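Local atomic coordinates of precorrin-2 dehydrogenase (Bacillus megaterium, PDB entry 3DFZ), a protein that catalyses the NAD(+)-dependent dehydrogenation of precorrin-2 to sirohydrochlorin, a precursor for siroheme and for adenosylcobalamin made by the anaerobic route. Residues S168-L182 against Y205-I219. Numbering follows the deposited sequence.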
loop_
_atom_site.group_PDB
_atom_site.type_symbol
_atom_site.label_atom_id
_atom_site.label_comp_id
_atom_site.label_asym_id
_atom_site.label_seq_id
_atom_site.Cartn_x
_atom_site.Cartn_y
_atom_site.Cartn_z
ATOM N N SER B 168 -7.088 -3.299 -22.697
ATOM C CA SER B 168 -6.684 -4.674 -22.979
ATOM C C SER B 168 -6.400 -5.448 -21.703
ATOM O O SER B 168 -6.669 -6.637 -21.658
ATOM C CB SER B 168 -5.454 -4.747 -23.898
ATOM O OG SER B 168 -4.312 -4.190 -23.275
ATOM N N TYR B 169 -5.862 -4.796 -20.671
ATOM C CA TYR B 169 -5.595 -5.502 -19.402
ATOM C C TYR B 169 -6.894 -5.859 -18.642
ATOM O O TYR B 169 -6.933 -6.811 -17.869
ATOM C CB TYR B 169 -4.613 -4.717 -18.536
ATOM C CG TYR B 169 -3.197 -4.794 -19.074
ATOM C CD1 TYR B 169 -2.309 -5.754 -18.596
ATOM C CD2 TYR B 169 -2.763 -3.945 -20.099
ATOM C CE1 TYR B 169 -1.029 -5.863 -19.107
ATOM C CE2 TYR B 169 -1.470 -4.038 -20.602
ATOM C CZ TYR B 169 -0.614 -5.002 -20.103
ATOM O OH TYR B 169 0.675 -5.096 -20.562
ATOM N N THR B 170 -7.961 -5.117 -18.909
ATOM C CA THR B 170 -9.237 -5.390 -18.254
ATOM C C THR B 170 -9.791 -6.747 -18.703
ATOM O O THR B 170 -10.178 -7.565 -17.866
ATOM C CB THR B 170 -10.241 -4.247 -18.489
ATOM O OG1 THR B 170 -9.632 -2.993 -18.125
ATOM C CG2 THR B 170 -11.492 -4.447 -17.679
ATOM N N GLN B 171 -9.824 -6.970 -20.012
ATOM C CA GLN B 171 -10.243 -8.221 -20.599
ATOM C C GLN B 171 -9.276 -9.403 -20.281
ATOM O O GLN B 171 -9.698 -10.560 -20.108
ATOM C CB GLN B 171 -10.312 -8.033 -22.130
ATOM C CG GLN B 171 -10.941 -9.202 -22.879
ATOM C CD GLN B 171 -10.040 -10.412 -23.034
ATOM O OE1 GLN B 171 -8.805 -10.290 -23.110
ATOM N NE2 GLN B 171 -10.661 -11.606 -23.122
ATOM N N TYR B 172 -7.988 -9.098 -20.291
ATOM C CA TYR B 172 -6.928 -10.090 -20.091
ATOM C C TYR B 172 -6.922 -10.669 -18.672
ATOM O O TYR B 172 -6.758 -11.871 -18.494
ATOM C CB TYR B 172 -5.575 -9.442 -20.434
ATOM C CG TYR B 172 -4.360 -10.354 -20.338
ATOM C CD1 TYR B 172 -4.390 -11.676 -20.805
ATOM C CD2 TYR B 172 -3.177 -9.886 -19.788
ATOM C CE1 TYR B 172 -3.285 -12.472 -20.718
ATOM C CE2 TYR B 172 -2.058 -10.694 -19.708
ATOM C CZ TYR B 172 -2.113 -11.965 -20.181
ATOM O OH TYR B 172 -0.969 -12.728 -20.098
ATOM N N THR B 173 -7.108 -9.830 -17.655
ATOM C CA THR B 173 -7.105 -10.367 -16.288
ATOM C C THR B 173 -8.377 -11.163 -16.031
ATOM O O THR B 173 -8.412 -11.995 -15.125
ATOM C CB THR B 173 -6.868 -9.284 -15.201
ATOM O OG1 THR B 173 -7.797 -8.185 -15.371
ATOM C CG2 THR B 173 -5.444 -8.773 -15.320
ATOM N N GLN B 174 -9.403 -10.926 -16.851
ATOM C CA GLN B 174 -10.597 -11.766 -16.831
ATOM C C GLN B 174 -10.298 -13.135 -17.410
ATOM O O GLN B 174 -10.714 -14.141 -16.837
ATOM C CB GLN B 174 -11.807 -11.092 -17.539
ATOM C CG GLN B 174 -13.063 -11.987 -17.681
ATOM C CD GLN B 174 -13.685 -12.463 -16.333
ATOM O OE1 GLN B 174 -13.574 -11.795 -15.300
ATOM N NE2 GLN B 174 -14.347 -13.617 -16.368
ATOM N N PHE B 175 -9.617 -13.178 -18.567
ATOM C CA PHE B 175 -9.066 -14.452 -19.083
ATOM C C PHE B 175 -8.202 -15.154 -18.038
ATOM O O PHE B 175 -8.376 -16.340 -17.777
ATOM C CB PHE B 175 -8.256 -14.227 -20.382
ATOM C CG PHE B 175 -7.294 -15.374 -20.736
ATOM C CD1 PHE B 175 -7.768 -16.555 -21.304
ATOM C CD2 PHE B 175 -5.922 -15.255 -20.501
ATOM C CE1 PHE B 175 -6.888 -17.620 -21.634
ATOM C CE2 PHE B 175 -5.024 -16.321 -20.834
ATOM C CZ PHE B 175 -5.518 -17.501 -21.406
ATOM N N LEU B 176 -7.250 -14.423 -17.462
ATOM C CA LEU B 176 -6.318 -15.023 -16.490
ATOM C C LEU B 176 -7.014 -15.558 -15.272
ATOM O O LEU B 176 -6.566 -16.548 -14.691
ATOM C CB LEU B 176 -5.223 -14.025 -16.046
ATOM C CG LEU B 176 -4.218 -13.573 -17.114
ATOM C CD1 LEU B 176 -3.322 -12.457 -16.577
ATOM C CD2 LEU B 176 -3.383 -14.760 -17.580
ATOM N N TYR B 177 -8.082 -14.882 -14.853
ATOM C CA TYR B 177 -8.855 -15.303 -13.673
ATOM C C TYR B 177 -9.535 -16.652 -13.942
ATOM O O TYR B 177 -9.387 -17.594 -13.146
ATOM C CB TYR B 177 -9.879 -14.233 -13.254
ATOM C CG TYR B 177 -10.602 -14.602 -11.956
ATOM C CD1 TYR B 177 -9.963 -14.463 -10.714
ATOM C CD2 TYR B 177 -11.894 -15.106 -11.976
ATOM C CE1 TYR B 177 -10.594 -14.816 -9.546
ATOM C CE2 TYR B 177 -12.533 -15.452 -10.824
ATOM C CZ TYR B 177 -11.887 -15.316 -9.600
ATOM O OH TYR B 177 -12.533 -15.664 -8.429
ATOM N N GLU B 178 -10.246 -16.753 -15.071
ATOM C CA GLU B 178 -10.858 -18.018 -15.476
ATOM C C GLU B 178 -9.829 -19.145 -15.592
ATOM O O GLU B 178 -10.081 -20.249 -15.145
ATOM C CB GLU B 178 -11.650 -17.853 -16.771
ATOM C CG GLU B 178 -12.344 -19.105 -17.277
ATOM C CD GLU B 178 -13.246 -18.833 -18.482
ATOM O OE1 GLU B 178 -13.525 -17.646 -18.800
ATOM O OE2 GLU B 178 -13.708 -19.815 -19.093
ATOM N N CYS B 179 -8.673 -18.873 -16.191
ATOM C CA CYS B 179 -7.607 -19.890 -16.228
ATOM C C CYS B 179 -7.204 -20.352 -14.837
ATOM O O CYS B 179 -7.067 -21.531 -14.636
ATOM C CB CYS B 179 -6.358 -19.391 -16.957
ATOM S SG CYS B 179 -6.583 -19.067 -18.691
ATOM N N ARG B 180 -7.009 -19.420 -13.899
ATOM C CA ARG B 180 -6.635 -19.733 -12.507
ATOM C C ARG B 180 -7.649 -20.692 -11.869
ATOM O O ARG B 180 -7.280 -21.746 -11.344
ATOM C CB ARG B 180 -6.514 -18.442 -11.700
ATOM C CG ARG B 180 -5.890 -18.541 -10.312
ATOM C CD ARG B 180 -4.373 -18.326 -10.357
ATOM N NE ARG B 180 -3.837 -17.893 -9.060
ATOM C CZ ARG B 180 -2.999 -18.593 -8.293
ATOM N NH1 ARG B 180 -2.551 -19.788 -8.670
ATOM N NH2 ARG B 180 -2.597 -18.081 -7.136
ATOM N N VAL B 181 -8.929 -20.333 -11.970
ATOM C CA VAL B 181 -10.061 -21.163 -11.528
ATOM C C VAL B 181 -9.967 -22.577 -12.100
ATOM O O VAL B 181 -9.979 -23.558 -11.342
ATOM C CB VAL B 181 -11.429 -20.513 -11.922
ATOM C CG1 VAL B 181 -12.619 -21.505 -11.741
ATOM C CG2 VAL B 181 -11.660 -19.225 -11.151
ATOM N N LEU B 182 -9.870 -22.684 -13.421
ATOM C CA LEU B 182 -9.856 -23.991 -14.076
ATOM C C LEU B 182 -8.610 -24.818 -13.778
ATOM O O LEU B 182 -8.675 -26.032 -13.768
ATOM C CB LEU B 182 -10.080 -23.873 -15.589
ATOM C CG LEU B 182 -11.467 -23.405 -16.066
ATOM C CD1 LEU B 182 -11.535 -23.322 -17.582
ATOM C CD2 LEU B 182 -12.581 -24.314 -15.511
ATOM N N TYR B 205 -0.908 -13.526 -25.502
ATOM C CA TYR B 205 -2.063 -14.017 -24.750
ATOM C C TYR B 205 -3.018 -12.901 -24.456
ATOM O O TYR B 205 -4.225 -13.107 -24.502
ATOM C CB TYR B 205 -1.643 -14.716 -23.450
ATOM C CG TYR B 205 -1.348 -16.182 -23.678
ATOM C CD1 TYR B 205 -0.045 -16.623 -23.923
ATOM C CD2 TYR B 205 -2.386 -17.110 -23.728
ATOM C CE1 TYR B 205 0.228 -17.953 -24.153
ATOM C CE2 TYR B 205 -2.129 -18.461 -23.969
ATOM C CZ TYR B 205 -0.810 -18.875 -24.184
ATOM O OH TYR B 205 -0.534 -20.216 -24.406
ATOM N N ARG B 206 -2.474 -11.722 -24.160
ATOM C CA ARG B 206 -3.275 -10.522 -23.913
ATOM C C ARG B 206 -4.040 -10.029 -25.163
ATOM O O ARG B 206 -5.177 -9.558 -25.050
ATOM C CB ARG B 206 -2.384 -9.393 -23.367
ATOM C CG ARG B 206 -3.147 -8.110 -23.068
ATOM C CD ARG B 206 -2.384 -7.150 -22.202
ATOM N NE ARG B 206 -1.022 -6.935 -22.707
ATOM C CZ ARG B 206 -0.647 -5.933 -23.497
ATOM N NH1 ARG B 206 -1.550 -5.021 -23.884
ATOM N NH2 ARG B 206 0.623 -5.856 -23.913
ATOM N N LEU B 207 -3.434 -10.179 -26.340
ATOM C CA LEU B 207 -3.817 -9.399 -27.532
ATOM C C LEU B 207 -4.296 -10.308 -28.642
ATOM O O LEU B 207 -4.588 -9.863 -29.735
ATOM C CB LEU B 207 -2.643 -8.492 -27.982
ATOM C CG LEU B 207 -2.266 -7.366 -26.982
ATOM C CD1 LEU B 207 -0.947 -6.655 -27.263
ATOM C CD2 LEU B 207 -3.393 -6.343 -26.823
ATOM N N SER B 208 -4.371 -11.600 -28.335
ATOM C CA SER B 208 -4.982 -12.575 -29.212
ATOM C C SER B 208 -6.090 -13.377 -28.516
ATOM O O SER B 208 -5.840 -14.120 -27.571
ATOM C CB SER B 208 -3.929 -13.503 -29.829
ATOM O OG SER B 208 -4.560 -14.596 -30.455
ATOM N N LEU B 209 -7.315 -13.243 -29.022
ATOM C CA LEU B 209 -8.469 -13.951 -28.456
ATOM C C LEU B 209 -8.496 -15.416 -28.900
ATOM O O LEU B 209 -9.036 -16.256 -28.208
ATOM C CB LEU B 209 -9.780 -13.246 -28.805
ATOM C CG LEU B 209 -10.135 -11.915 -28.112
ATOM C CD1 LEU B 209 -11.561 -11.448 -28.471
ATOM C CD2 LEU B 209 -9.966 -11.895 -26.571
ATOM N N VAL B 210 -7.899 -15.715 -30.050
ATOM C CA VAL B 210 -7.726 -17.101 -30.501
ATOM C C VAL B 210 -6.840 -17.836 -29.496
ATOM O O VAL B 210 -7.203 -18.895 -28.998
ATOM C CB VAL B 210 -7.094 -17.151 -31.936
ATOM C CG1 VAL B 210 -6.487 -18.508 -32.277
ATOM C CG2 VAL B 210 -8.094 -16.761 -32.968
ATOM N N LYS B 211 -5.668 -17.275 -29.238
ATOM C CA LYS B 211 -4.703 -17.824 -28.293
ATOM C C LYS B 211 -5.401 -18.142 -26.975
ATOM O O LYS B 211 -5.266 -19.250 -26.437
ATOM C CB LYS B 211 -3.619 -16.779 -28.044
ATOM C CG LYS B 211 -2.391 -17.243 -27.292
ATOM C CD LYS B 211 -1.460 -17.970 -28.185
ATOM C CE LYS B 211 -0.188 -18.326 -27.458
ATOM N NZ LYS B 211 0.869 -18.805 -28.366
ATOM N N GLN B 212 -6.150 -17.152 -26.471
ATOM C CA GLN B 212 -6.857 -17.277 -25.214
ATOM C C GLN B 212 -7.826 -18.459 -25.274
ATOM O O GLN B 212 -7.708 -19.397 -24.482
ATOM C CB GLN B 212 -7.594 -15.975 -24.867
ATOM C CG GLN B 212 -6.726 -14.869 -24.250
ATOM C CD GLN B 212 -7.562 -13.716 -23.839
ATOM O OE1 GLN B 212 -8.767 -13.862 -23.744
ATOM N NE2 GLN B 212 -6.951 -12.548 -23.604
ATOM N N ARG B 213 -8.738 -18.423 -26.245
ATOM C CA ARG B 213 -9.779 -19.437 -26.405
ATOM C C ARG B 213 -9.291 -20.847 -26.607
ATOM O O ARG B 213 -9.836 -21.770 -26.021
ATOM C CB ARG B 213 -10.735 -19.053 -27.528
ATOM C CG ARG B 213 -11.513 -17.806 -27.209
ATOM C CD ARG B 213 -12.047 -17.160 -28.462
ATOM N NE ARG B 213 -12.748 -15.915 -28.132
ATOM C CZ ARG B 213 -13.638 -15.329 -28.926
ATOM N NH1 ARG B 213 -13.913 -15.839 -30.134
ATOM N NH2 ARG B 213 -14.227 -14.229 -28.521
ATOM N N GLU B 214 -8.266 -21.018 -27.432
ATOM C CA GLU B 214 -7.632 -22.329 -27.634
ATOM C C GLU B 214 -6.950 -22.877 -26.378
ATOM O O GLU B 214 -6.833 -24.087 -26.236
ATOM C CB GLU B 214 -6.616 -22.282 -28.785
ATOM C CG GLU B 214 -7.227 -21.934 -30.120
ATOM C CD GLU B 214 -6.274 -22.043 -31.301
ATOM O OE1 GLU B 214 -5.010 -22.001 -31.137
ATOM O OE2 GLU B 214 -6.820 -22.181 -32.413
ATOM N N PHE B 215 -6.459 -21.989 -25.512
ATOM C CA PHE B 215 -5.869 -22.402 -24.240
ATOM C C PHE B 215 -6.944 -22.855 -23.248
ATOM O O PHE B 215 -6.754 -23.858 -22.548
ATOM C CB PHE B 215 -5.046 -21.290 -23.593
ATOM C CG PHE B 215 -4.388 -21.716 -22.314
ATOM C CD1 PHE B 215 -3.222 -22.492 -22.341
ATOM C CD2 PHE B 215 -4.953 -21.392 -21.079
ATOM C CE1 PHE B 215 -2.617 -22.909 -21.143
ATOM C CE2 PHE B 215 -4.365 -21.801 -19.900
ATOM C CZ PHE B 215 -3.194 -22.569 -19.927
ATOM N N LEU B 216 -8.064 -22.120 -23.205
ATOM C CA LEU B 216 -9.231 -22.517 -22.408
ATOM C C LEU B 216 -9.703 -23.908 -22.802
ATOM O O LEU B 216 -9.938 -24.738 -21.925
ATOM C CB LEU B 216 -10.400 -21.520 -22.544
ATOM C CG LEU B 216 -10.152 -20.147 -21.931
ATOM C CD1 LEU B 216 -11.147 -19.114 -22.455
ATOM C CD2 LEU B 216 -10.149 -20.218 -20.382
ATOM N N GLN B 217 -9.832 -24.149 -24.114
ATOM C CA GLN B 217 -10.216 -25.456 -24.643
ATOM C C GLN B 217 -9.210 -26.533 -24.234
ATOM O O GLN B 217 -9.588 -27.658 -23.931
ATOM C CB GLN B 217 -10.291 -25.432 -26.184
ATOM C CG GLN B 217 -11.340 -24.505 -26.806
ATOM C CD GLN B 217 -11.424 -24.659 -28.334
ATOM O OE1 GLN B 217 -11.918 -25.678 -28.841
ATOM N NE2 GLN B 217 -10.923 -23.651 -29.070
ATOM N N GLN B 218 -7.927 -26.184 -24.261
ATOM C CA GLN B 218 -6.852 -27.110 -23.938
ATOM C C GLN B 218 -6.900 -27.618 -22.491
ATOM O O GLN B 218 -6.778 -28.818 -22.246
ATOM C CB GLN B 218 -5.501 -26.465 -24.227
ATOM C CG GLN B 218 -4.322 -27.149 -23.558
ATOM C CD GLN B 218 -3.025 -26.456 -23.855
ATOM O OE1 GLN B 218 -2.953 -25.632 -24.774
ATOM N NE2 GLN B 218 -1.972 -26.797 -23.089
ATOM N N ILE B 219 -7.081 -26.698 -21.546
ATOM C CA ILE B 219 -7.153 -27.053 -20.124
ATOM C C ILE B 219 -8.480 -27.710 -19.742
ATOM O O ILE B 219 -8.729 -27.985 -18.571
ATOM C CB ILE B 219 -6.792 -25.859 -19.185
ATOM C CG1 ILE B 219 -7.762 -24.679 -19.358
ATOM C CG2 ILE B 219 -5.335 -25.465 -19.395
ATOM C CD1 ILE B 219 -7.503 -23.485 -18.417
#
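Q171 and Q212 meet amide to amide across helices 168-182 and 209-218, which run almost parallel, 9° between their directions. Two hydrogen bonds form a ring: Q212 NE2 to Q171 OE1, 3.0 Å, and Q171 NE2 to Q212 OE1, 3.0 Å. Each donor lies in the carbonyl plane on a lone pair, and the amide planes are only 10° apart. Q171 reaches this position with CG anti to its backbone N (chi1 -171°) and a bend at chi2. Q212 NE2 also donates to Y205 O, 2.9 Å away, which ties helix 209-218 back to the preceding helix 203-207.

Aliphatic carbons cover three aromatic faces. Q212 CG sits over the centre of the F175 ring, 3.6 Å from its centroid. R206 CB does the same for Y172, and R206 CD for Y169. The R206 guanidinium then lies nearly parallel to the Y169 ring. Its NH1 donates in plane to S168 OG at 2.9 Å, while NH2 forms a salt bridge with D203. S168 OG also hydrogen-bonds D166 OD1.

Further along, F175 is a knob among Y205, Q212, F215 and L216. C179 SG touches the edge of the F215 ring, 3.7 Å from CD2. L182 CB meets I219 CD1 at 3.8 Å.

Losing the Q212 side chain to an alanine here is likely to leave the Q171 amide and Y205 O without this partner and to uncover one face of F175, since CG goes too.

The contact joins helix 168-184 to helices 203-207 and 209-218 of the SirC C-terminal region, away from the probable NAD(+) site. Its chemistry implies a mixed interface: two in-plane amide bonds probably limit sliding of the helices beside an aromatic and aliphatic core.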